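Long-range contacts in Lmo0794 protein (PDB 3EW7), which is of uncharacterised function but probably binds NAD(P) through a Rossmann-type domain and may act as an oxidoreductase related to the short-chain dehydrogenases: residues K49-L54 / D67-S72; G4-T9 / N63-A68. The protein carries 3 engineered substitutions. One frame throughout, in Å; residues are numbered along the deposited sequence.

Contact 1. Residues K49-L54 / D67-S72; sequences KDIFDL and DAYGIS. Engineered in segment 67-72: Ile71 (natural residue Val).
Residues 49-54 follow strand 45-48 and make a single 3-10 turn at 51-53, while 67-72 run from the last residue of strand 64-67 into an irregular loop; the backbones stay apart, Ile51 CA lying 8.1 Å from Tyr69 CA, and side chains bridge the gap. Ile51 and Tyr69 carry most of the contact. With CG1 anti to the backbone N (chi1 -170°) and its chain extended, Ile51 sends CD1 forward to within 3.8 Å of Asp67 OD1, while CG2 meets the tyrosine ring obliquely at Tyr69 CE1, 3.5 Å away. Tyr69 also has CG anti to its backbone N, which carries the ring across to the 3-10 turn, and its OH comes 3.9 Å from Phe52 CE2, the two side chains crossing at about a right angle. Asp50 OD1 stands at the edge of the Tyr69 ring, near its plane. The other carboxylate oxygen, Asp50 OD2, accepts from Phe52 N at 3.1 Å, the N-H arriving from above the carboxylate plane, and this Asx turn sets the start of the 3-10 turn. Ser82 of helix 79-90 touches Ile51, Phe52 and Tyr69, and His79 packs edge-to-face with Tyr69. Apolar and van der Waals packing thus joins the two loops at the C-terminal ends of their strands, whereas the carboxylate of Asp50 is bonded within its own segment and that of Asp67 takes a weak bond from Tyr69 N.

Contact 2. Residues G4-T9 / N63-A68; sequences GIIGAT and NVVVDA
Four backbone hydrogen bonds join strand 4-6 to strand 64-67 and the residue that follows it. Gly4 N donates to Val64 O at 2.9 Å and Gly4 O accepts from Val66 N; Ile6 N then donates to Val66 O, and Ile6 O receives Ala68 N at 2.8 Å. The first three lie nearly along the C=O axes of their acceptors, whereas the last is more bent, with an N-H...O angle of 134°, where the second strand gives way to loop. Val66 O also takes a weak bond from Ala68 N. The strands run parallel, 17° apart in direction, pairing Gly4 with Val65, Ile5 with Val66 and Ile6 with Asp67.

On the face bearing Ile6, Val65 and Asp67, the Ile6 CD1 methyl meets Val65 CG1 at 3.7 Å, the side chains crossing obliquely. Ile6 CG1 is anti to its carbonyl carbon and CG2 anti to its backbone N (chi1 -63°), so the two branches part: CD1 reaches Val65 while CG2 faces Asp67 OD1. On the opposite face Ile5 and Val66 lie side by side, pointing the same way, and helix 11-22 covers them through Leu17 and Ile16. Past the strand, Gly7 CA makes a CA-H...O contact of 3.1 Å to Ala68 O, where a CB would collide.

Strands 26-31 and 97-101 flank the pair, placing it centrally in the seven-stranded parallel sheet. A first strand paired with the fourth, followed by a glycine turn leading into helix 11-22, is the hallmark of the Rossmann fold; the type II beta turn from Ile5 to Ala8, with Gly7 at its third position, is consistent with the start of the glycine-rich dinucleotide-binding loop.

From the N terminus, strand 2-6 leads into the loop at 7-9, and contact 2 closes the long loop from there to strand 64-67, bringing the first and fourth strands of the sheet together. Within that span the chain passes through helix 11-22 and strands 26-31 and 45-48 to residues 49-54; contact 1 then closes a shorter loop of 12 residues, so the two closures interlock, sharing Asp67 and Ala68 where strand 64-67 ends. They also touch directly: Leu54 CD2 packs on Ile6 CD1, and the engineered Ile71 lies against Gly7 and Thr9. Contact 2 pairs two central strands; contact 1 joins the loop beyond one of them to that beyond the outer strand 45-48.

Contact 1. Residues K49-L54 / D67-S72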
ATOM      1  N   LYS A  49     -13.787  -1.434   4.538  1.00 61.53           N
ATOM      2  CA  LYS A  49     -13.487  -0.533   5.639  1.00 60.00           C
ATOM      3  C   LYS A  49     -12.584   0.593   5.159  1.00 59.41           C
ATOM      4  O   LYS A  49     -11.635   0.362   4.416  1.00 60.02           O
ATOM      5  CB  LYS A  49     -12.797  -1.314   6.758  1.00 57.69           C
ATOM      6  CG  LYS A  49     -13.408  -1.137   8.132  1.00 56.75           C
ATOM      7  CD  LYS A  49     -13.086  -2.346   9.004  1.00 57.43           C
ATOM      8  CE  LYS A  49     -13.799  -2.313  10.352  1.00 57.01           C
ATOM      9  NZ  LYS A  49     -13.116  -1.450  11.358  1.00 58.02           N
ATOM     10  N   ASP A  50     -12.883   1.818   5.559  1.00 58.66           N
ATOM     11  CA  ASP A  50     -12.033   2.917   5.152  1.00 58.21           C
ATOM     12  C   ASP A  50     -10.774   2.783   5.983  1.00 56.60           C
ATOM     13  O   ASP A  50     -10.808   2.237   7.082  1.00 57.31           O
ATOM     14  CB  ASP A  50     -12.694   4.264   5.424  1.00 60.86           C
ATOM     15  CG  ASP A  50     -11.746   5.431   5.190  1.00 64.17           C
ATOM     16  OD1 ASP A  50     -11.257   5.603   4.043  1.00 64.47           O
ATOM     17  OD2 ASP A  50     -11.488   6.175   6.165  1.00 66.99           O
ATOM     18  N   ILE A  51      -9.668   3.286   5.455  1.00 54.28           N
ATOM     19  CA  ILE A  51      -8.383   3.204   6.125  1.00 51.04           C
ATOM     20  C   ILE A  51      -8.424   3.745   7.561  1.00 51.40           C
ATOM     21  O   ILE A  51      -7.879   3.146   8.489  1.00 49.02           O
ATOM     22  CB  ILE A  51      -7.317   3.950   5.286  1.00 47.98           C
ATOM     23  CG1 ILE A  51      -5.924   3.677   5.834  1.00 44.58           C
ATOM     24  CG2 ILE A  51      -7.621   5.433   5.256  1.00 46.20           C
ATOM     25  CD1 ILE A  51      -4.838   4.210   4.943  1.00 44.69           C
ATOM     26  N   PHE A  52      -9.103   4.868   7.739  1.00 52.14           N
ATOM     27  CA  PHE A  52      -9.201   5.507   9.042  1.00 52.33           C
ATOM     28  C   PHE A  52      -9.876   4.677  10.123  1.00 53.48           C
ATOM     29  O   PHE A  52      -9.633   4.894  11.309  1.00 52.46           O
ATOM     30  CB  PHE A  52      -9.917   6.847   8.891  1.00 50.60           C
ATOM     31  CG  PHE A  52      -9.051   7.920   8.317  1.00 50.24           C
ATOM     32  CD1 PHE A  52      -8.041   8.489   9.082  1.00 50.00           C
ATOM     33  CD2 PHE A  52      -9.201   8.323   6.995  1.00 50.75           C
ATOM     34  CE1 PHE A  52      -7.189   9.446   8.542  1.00 49.12           C
ATOM     35  CE2 PHE A  52      -8.341   9.290   6.440  1.00 50.43           C
ATOM     36  CZ  PHE A  52      -7.337   9.850   7.218  1.00 48.60           C
ATOM     37  N   ASP A  53     -10.710   3.725   9.718  1.00 55.83           N
ATOM     38  CA  ASP A  53     -11.428   2.880  10.670  1.00 58.38           C
ATOM     39  C   ASP A  53     -10.731   1.565  10.967  1.00 58.87           C
ATOM     40  O   ASP A  53     -11.222   0.766  11.764  1.00 60.01           O
ATOM     41  CB  ASP A  53     -12.831   2.554  10.156  1.00 60.33           C
ATOM     42  CG  ASP A  53     -13.605   3.782   9.768  1.00 62.07           C
ATOM     43  OD1 ASP A  53     -13.602   4.760  10.548  1.00 61.62           O
ATOM     44  OD2 ASP A  53     -14.225   3.756   8.683  1.00 65.36           O
ATOM     45  N   LEU A  54      -9.602   1.328  10.317  1.00 58.55           N
ATOM     46  CA  LEU A  54      -8.866   0.089  10.520  1.00 58.28           C
ATOM     47  C   LEU A  54      -8.301  -0.089  11.936  1.00 58.63           C
ATOM     48  O   LEU A  54      -7.640   0.806  12.480  1.00 57.89           O
ATOM     49  CB  LEU A  54      -7.748   0.001   9.486  1.00 57.43           C
ATOM     50  CG  LEU A  54      -8.032  -0.804   8.217  1.00 56.94           C
ATOM     51  CD1 LEU A  54      -9.518  -0.811   7.908  1.00 58.18           C
ATOM     52  CD2 LEU A  54      -7.218  -0.224   7.075  1.00 55.06           C
ATOM     53  N   ASP A  67      -0.198  -0.353   1.656  1.00 40.39           N
ATOM     54  CA  ASP A  67      -0.927   0.898   1.740  1.00 44.24           C
ATOM     55  C   ASP A  67      -0.836   1.607   0.395  1.00 45.05           C
ATOM     56  O   ASP A  67       0.137   2.316   0.110  1.00 44.59           O
ATOM     57  CB  ASP A  67      -0.366   1.797   2.853  1.00 45.63           C
ATOM     58  CG  ASP A  67      -1.144   3.107   2.997  1.00 47.34           C
ATOM     59  OD1 ASP A  67      -2.190   3.258   2.326  1.00 47.51           O
ATOM     60  OD2 ASP A  67      -0.713   3.980   3.784  1.00 46.97           O
ATOM     61  N   ALA A  68      -1.839   1.375  -0.442  1.00 45.14           N
ATOM     62  CA  ALA A  68      -1.896   2.005  -1.742  1.00 47.63           C
ATOM     63  C   ALA A  68      -3.111   2.924  -1.688  1.00 51.04           C
ATOM     64  O   ALA A  68      -4.072   2.784  -2.452  1.00 52.10           O
ATOM     65  CB  ALA A  68      -2.056   0.967  -2.813  1.00 46.16           C
ATOM     66  N   TYR A  69      -3.065   3.857  -0.749  1.00 52.65           N
ATOM     67  CA  TYR A  69      -4.139   4.809  -0.544  1.00 53.35           C
ATOM     68  C   TYR A  69      -4.039   5.952  -1.538  1.00 55.64           C
ATOM     69  O   TYR A  69      -2.940   6.354  -1.932  1.00 55.28           O
ATOM     70  CB  TYR A  69      -4.049   5.362   0.868  1.00 51.04           C
ATOM     71  CG  TYR A  69      -5.173   6.286   1.258  1.00 48.55           C
ATOM     72  CD1 TYR A  69      -6.441   5.784   1.543  1.00 48.01           C
ATOM     73  CD2 TYR A  69      -4.952   7.658   1.413  1.00 46.67           C
ATOM     74  CE1 TYR A  69      -7.461   6.622   1.985  1.00 48.34           C
ATOM     75  CE2 TYR A  69      -5.964   8.503   1.849  1.00 45.96           C
ATOM     76  CZ  TYR A  69      -7.210   7.977   2.137  1.00 47.62           C
ATOM     77  OH  TYR A  69      -8.206   8.797   2.605  1.00 50.48           O
ATOM     78  N   GLY A  70      -5.195   6.479  -1.933  1.00 57.88           N
ATOM     79  CA  GLY A  70      -5.222   7.590  -2.869  1.00 60.70           C
ATOM     80  C   GLY A  70      -5.886   7.257  -4.191  1.00 63.04           C
ATOM     81  O   GLY A  70      -5.249   7.313  -5.238  1.00 62.84           O
ATOM     82  N   ILE A  71      -7.171   6.915  -4.135  1.00 65.12           N
ATOM     83  CA  ILE A  71      -7.940   6.557  -5.324  1.00 67.77           C
ATOM     84  C   ILE A  71      -8.753   7.734  -5.856  1.00 68.63           C
ATOM     85  O   ILE A  71      -9.266   7.689  -6.977  1.00 68.57           O
ATOM     86  CB  ILE A  71      -8.932   5.425  -5.010  1.00 69.19           C
ATOM     87  CG1 ILE A  71      -8.181   4.242  -4.394  1.00 70.29           C
ATOM     88  CG2 ILE A  71      -9.682   5.012  -6.286  1.00 71.19           C
ATOM     89  CD1 ILE A  71      -9.088   3.226  -3.694  1.00 71.84           C
ATOM     90  N   SER A  72      -8.871   8.784  -5.046  1.00 69.63           N
ATOM     91  CA  SER A  72      -9.661   9.949  -5.429  1.00 68.93           C
ATOM     92  C   SER A  72      -9.078  11.260  -4.901  1.00 68.53           C
ATOM     93  O   SER A  72      -8.130  11.263  -4.120  1.00 68.61           O
ATOM     94  CB  SER A  72     -11.081   9.785  -4.906  1.00 68.00           C
ATOM     95  OG  SER A  72     -11.081   9.950  -3.503  1.00 68.94           O
TER

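Contact 2. Residues G4-T9 / N63-A68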
ATOM      1  N   GLY A   4      -3.054  -8.013   2.373  1.00 50.12           N
ATOM      2  CA  GLY A   4      -4.193  -7.111   2.308  1.00 49.30           C
ATOM      3  C   GLY A   4      -3.824  -5.833   1.575  1.00 48.58           C
ATOM      4  O   GLY A   4      -2.800  -5.225   1.870  1.00 48.66           O
ATOM      5  N   ILE A   5      -4.652  -5.418   0.620  1.00 47.87           N
ATOM      6  CA  ILE A   5      -4.357  -4.211  -0.141  1.00 47.44           C
ATOM      7  C   ILE A   5      -5.344  -3.060   0.033  1.00 47.73           C
ATOM      8  O   ILE A   5      -6.502  -3.138  -0.377  1.00 47.76           O
ATOM      9  CB  ILE A   5      -4.237  -4.512  -1.658  1.00 45.92           C
ATOM     10  CG1 ILE A   5      -3.137  -5.544  -1.914  1.00 45.97           C
ATOM     11  CG2 ILE A   5      -3.908  -3.235  -2.418  1.00 45.05           C
ATOM     12  CD1 ILE A   5      -3.654  -6.904  -2.346  1.00 44.23           C
ATOM     13  N   ILE A   6      -4.864  -1.983   0.642  1.00 48.45           N
ATOM     14  CA  ILE A   6      -5.665  -0.787   0.840  1.00 49.68           C
ATOM     15  C   ILE A   6      -5.547   0.025  -0.446  1.00 50.54           C
ATOM     16  O   ILE A   6      -4.437   0.343  -0.889  1.00 49.47           O
ATOM     17  CB  ILE A   6      -5.129   0.052   2.010  1.00 49.70           C
ATOM     18  CG1 ILE A   6      -5.246  -0.750   3.308  1.00 50.01           C
ATOM     19  CG2 ILE A   6      -5.896   1.361   2.109  1.00 48.42           C
ATOM     20  CD1 ILE A   6      -4.440  -0.185   4.459  1.00 49.85           C
ATOM     21  N   GLY A   7      -6.692   0.351  -1.039  1.00 51.16           N
ATOM     22  CA  GLY A   7      -6.709   1.111  -2.276  1.00 52.05           C
ATOM     23  C   GLY A   7      -6.665   0.181  -3.471  1.00 52.60           C
ATOM     24  O   GLY A   7      -6.156   0.544  -4.536  1.00 53.54           O
ATOM     25  N   ALA A   8      -7.218  -1.018  -3.293  1.00 51.90           N
ATOM     26  CA  ALA A   8      -7.222  -2.041  -4.330  1.00 52.62           C
ATOM     27  C   ALA A   8      -8.055  -1.723  -5.558  1.00 53.52           C
ATOM     28  O   ALA A   8      -8.315  -2.607  -6.375  1.00 54.63           O
ATOM     29  CB  ALA A   8      -7.669  -3.365  -3.732  1.00 52.18           C
ATOM     30  N   THR A   9      -8.466  -0.467  -5.689  1.00 54.36           N
ATOM     31  CA  THR A   9      -9.270  -0.026  -6.823  1.00 55.24           C
ATOM     32  C   THR A   9      -8.501   0.941  -7.714  1.00 56.12           C
ATOM     33  O   THR A   9      -8.695   0.965  -8.927  1.00 57.27           O
ATOM     34  CB  THR A   9     -10.562   0.648  -6.330  1.00 56.72           C
ATOM     35  OG1 THR A   9     -11.564  -0.356  -6.129  1.00 58.59           O
ATOM     36  CG2 THR A   9     -11.051   1.695  -7.328  1.00 56.27           C
ATOM     37  N   ASN A  63      -0.277 -10.940   6.605  1.00 53.14           N
ATOM     38  CA  ASN A  63       1.167 -11.049   6.777  1.00 50.53           C
ATOM     39  C   ASN A  63       1.779  -9.745   6.274  1.00 49.06           C
ATOM     40  O   ASN A  63       2.841  -9.317   6.730  1.00 48.49           O
ATOM     41  CB  ASN A  63       1.721 -12.239   5.974  1.00 50.71           C
ATOM     42  CG  ASN A  63       1.239 -13.583   6.508  1.00 52.76           C
ATOM     43  OD1 ASN A  63       0.513 -14.320   5.828  1.00 53.10           O
ATOM     44  ND2 ASN A  63       1.636 -13.904   7.740  1.00 52.90           N
ATOM     45  N   VAL A  64       1.088  -9.117   5.326  1.00 48.12           N
ATOM     46  CA  VAL A  64       1.520  -7.854   4.745  1.00 45.86           C
ATOM     47  C   VAL A  64       0.336  -6.979   4.402  1.00 44.48           C
ATOM     48  O   VAL A  64      -0.666  -7.450   3.880  1.00 44.85           O
ATOM     49  CB  VAL A  64       2.311  -8.062   3.437  1.00 46.45           C
ATOM     50  CG1 VAL A  64       2.495  -6.720   2.723  1.00 46.17           C
ATOM     51  CG2 VAL A  64       3.672  -8.664   3.744  1.00 47.47           C
ATOM     52  N   VAL A  65       0.459  -5.697   4.701  1.00 44.42           N
ATOM     53  CA  VAL A  65      -0.590  -4.745   4.372  1.00 43.29           C
ATOM     54  C   VAL A  65       0.011  -3.689   3.440  1.00 42.23           C
ATOM     55  O   VAL A  65       0.884  -2.910   3.843  1.00 40.71           O
ATOM     56  CB  VAL A  65      -1.155  -4.056   5.637  1.00 43.51           C
ATOM     57  CG1 VAL A  65      -2.203  -3.026   5.247  1.00 42.95           C
ATOM     58  CG2 VAL A  65      -1.767  -5.089   6.565  1.00 43.98           C
ATOM     59  N   VAL A  66      -0.439  -3.689   2.188  1.00 41.09           N
ATOM     60  CA  VAL A  66       0.035  -2.718   1.209  1.00 39.27           C
ATOM     61  C   VAL A  66      -0.816  -1.467   1.287  1.00 38.70           C
ATOM     62  O   VAL A  66      -2.012  -1.512   1.028  1.00 35.87           O
ATOM     63  CB  VAL A  66      -0.048  -3.254  -0.232  1.00 37.47           C
ATOM     64  CG1 VAL A  66       0.247  -2.128  -1.219  1.00 36.27           C
ATOM     65  CG2 VAL A  66       0.948  -4.377  -0.425  1.00 34.34           C
ATOM     66  N   ASP A  67      -0.198  -0.353   1.656  1.00 40.39           N
ATOM     67  CA  ASP A  67      -0.927   0.898   1.740  1.00 44.24           C
ATOM     68  C   ASP A  67      -0.836   1.607   0.395  1.00 45.05           C
ATOM     69  O   ASP A  67       0.137   2.316   0.110  1.00 44.59           O
ATOM     70  CB  ASP A  67      -0.366   1.797   2.853  1.00 45.63           C
ATOM     71  CG  ASP A  67      -1.144   3.107   2.997  1.00 47.34           C
ATOM     72  OD1 ASP A  67      -2.190   3.258   2.326  1.00 47.51           O
ATOM     73  OD2 ASP A  67      -0.713   3.980   3.784  1.00 46.97           O
ATOM     74  N   ALA A  68      -1.839   1.375  -0.442  1.00 45.14           N
ATOM     75  CA  ALA A  68      -1.896   2.005  -1.742  1.00 47.63           C
ATOM     76  C   ALA A  68      -3.111   2.924  -1.688  1.00 51.04           C
ATOM     77  O   ALA A  68      -4.072   2.784  -2.452  1.00 52.10           O
ATOM     78  CB  ALA A  68      -2.056   0.967  -2.813  1.00 46.16           C
TER